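Local structure of CutA1 (Shewanella, 3AHP) at residues 70-75 with 84-89. The protein is a trimeric member of the CutA1 divalent-ion tolerance family, probably involved in handling divalent metal ions, and is noted for its stability. Residues are numbered along the deposited sequence; the frame is centred on the assembly and turned at random.
Sequences AIEQLV and PEFIAT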
# COMPACT_ATOMS: atom_id res chain seq x y z
N ALA B 70 -13.87 12.96 -9.83
CA ALA B 70 -14.60 12.09 -10.73
C ALA B 70 -14.38 10.60 -10.42
O ALA B 70 -15.29 9.79 -10.57
CB ALA B 70 -14.24 12.40 -12.19
N ILE B 71 -13.16 10.26 -10.01
CA ILE B 71 -12.85 8.90 -9.59
C ILE B 71 -13.66 8.48 -8.35
O ILE B 71 -14.38 7.49 -8.37
CB ILE B 71 -11.36 8.72 -9.35
CG1 ILE B 71 -10.60 9.09 -10.63
CG2 ILE B 71 -11.04 7.28 -8.91
CD1 ILE B 71 -9.09 9.17 -10.50
N GLU B 72 -13.62 9.33 -7.33
CA GLU B 72 -14.44 9.10 -6.17
C GLU B 72 -15.91 8.93 -6.55
O GLU B 72 -16.57 7.99 -6.10
CB GLU B 72 -14.31 10.25 -5.20
CG GLU B 72 -15.22 10.10 -4.04
CD GLU B 72 -15.07 11.23 -3.07
OE1 GLU B 72 -15.90 12.16 -3.16
OE2 GLU B 72 -14.11 11.21 -2.27
N GLN B 73 -16.42 9.89 -7.31
CA GLN B 73 -17.79 9.85 -7.77
C GLN B 73 -18.11 8.54 -8.49
O GLN B 73 -19.00 7.81 -8.08
CB GLN B 73 -18.10 11.06 -8.66
CG GLN B 73 -19.60 11.37 -8.78
CD GLN B 73 -20.30 11.38 -7.43
OE1 GLN B 73 -20.99 10.41 -7.08
NE2 GLN B 73 -20.08 12.42 -6.65
N LEU B 74 -17.30 8.18 -9.47
CA LEU B 74 -17.49 6.92 -10.18
C LEU B 74 -17.39 5.69 -9.26
O LEU B 74 -18.26 4.81 -9.30
CB LEU B 74 -16.52 6.82 -11.37
CG LEU B 74 -16.74 5.66 -12.34
CD1 LEU B 74 -18.20 5.58 -12.74
CD2 LEU B 74 -15.90 5.80 -13.59
N VAL B 75 -16.32 5.60 -8.47
CA VAL B 75 -16.10 4.40 -7.69
C VAL B 75 -17.21 4.26 -6.64
O VAL B 75 -17.86 3.20 -6.56
CB VAL B 75 -14.70 4.34 -7.03
CG1 VAL B 75 -14.62 3.15 -6.08
CG2 VAL B 75 -13.62 4.22 -8.10
N PRO B 84 -18.12 2.79 0.93
CA PRO B 84 -16.98 1.92 0.61
C PRO B 84 -15.69 2.42 1.24
O PRO B 84 -15.53 3.62 1.47
CB PRO B 84 -16.88 2.04 -0.92
CG PRO B 84 -18.08 2.82 -1.36
CD PRO B 84 -18.48 3.64 -0.21
N GLU B 85 -14.76 1.52 1.53
CA GLU B 85 -13.40 1.95 1.85
C GLU B 85 -12.81 2.66 0.63
O GLU B 85 -12.87 2.15 -0.49
CB GLU B 85 -12.54 0.76 2.25
CG GLU B 85 -11.07 1.03 2.30
CD GLU B 85 -10.27 -0.17 2.76
OE1 GLU B 85 -10.89 -1.23 3.05
OE2 GLU B 85 -9.03 -0.08 2.79
N PHE B 86 -12.29 3.86 0.85
CA PHE B 86 -11.75 4.64 -0.25
C PHE B 86 -10.86 5.73 0.30
O PHE B 86 -11.35 6.73 0.80
CB PHE B 86 -12.89 5.26 -1.06
CG PHE B 86 -12.48 5.80 -2.38
CD1 PHE B 86 -12.41 4.97 -3.51
CD2 PHE B 86 -12.23 7.17 -2.54
CE1 PHE B 86 -12.10 5.49 -4.79
CE2 PHE B 86 -11.94 7.72 -3.80
CZ PHE B 86 -11.88 6.87 -4.94
N ILE B 87 -9.55 5.49 0.26
CA ILE B 87 -8.61 6.47 0.77
C ILE B 87 -7.48 6.77 -0.21
O ILE B 87 -7.05 5.92 -1.01
CB ILE B 87 -8.03 6.09 2.14
CG1 ILE B 87 -6.92 5.06 2.00
CG2 ILE B 87 -9.12 5.60 3.09
CD1 ILE B 87 -7.28 3.71 2.53
N ALA B 88 -7.00 8.01 -0.14
CA ALA B 88 -5.91 8.47 -0.95
C ALA B 88 -4.68 8.71 -0.08
O ALA B 88 -4.78 9.33 0.97
CB ALA B 88 -6.30 9.77 -1.67
N THR B 89 -3.52 8.29 -0.59
CA THR B 89 -2.23 8.71 -0.08
C THR B 89 -1.42 9.44 -1.16
O THR B 89 -1.62 9.21 -2.34
CB THR B 89 -1.43 7.51 0.44
OG1 THR B 89 -0.93 6.76 -0.66
CG2 THR B 89 -2.34 6.61 1.29
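The ring of F86 reaches from the strand to helix 68-78 and meets I71, E72 and V75. V75 follows E72 by three residues and I71 by four, so one helical turn brings all three to the ring. The phenylalanine does nearly all the bridging: the axes of helix 70-75 and strand 86-89 stay 10.6 Å apart, and a long flat side chain suits that gap. F86 CB already points toward the helix, and with CG anti to the backbone N (chi1 -166°) the far ring atoms CE1, CZ and CE2 lead. The tight part lies at V75 and the helix backbone. V75 CB comes within 3.6 Å of F86 CE1, and its CG1 branch lies 3.8 Å from F86 CD1; a compact branched residue lets the ring approach here. F86 CZ also stands 3.6 Å from E72 CA. I71 is looser: its CG2 methyl meets the ring edge, 4.1 Å from F86 CZ, while its end leads away. E72 is partly exposed, though G94 of a neighbouring subunit packs against it. Its CB packs 3.7 Å from F86 CE2, but the extended chain carries the carboxylate past the ring, where OE2 is hydrogen-bonded to Y68 OH; methylenes thus face the aromatic carbons and the charge has a polar mate. An alanine in place of F86 would probably open a gap between helix and strand, leaving V75 and I71 without their aromatic partner. I9 and T11 of strand 6-13 also touch F86, and I22 and L26 of helix 16-28 touch V75, so the contact joins helix to sheet in this ferredoxin-like, GlnB-related fold. Between the segments the chemistry is apolar, implying cohesion from shape fit and hydrocarbon burial rather than directional bonds.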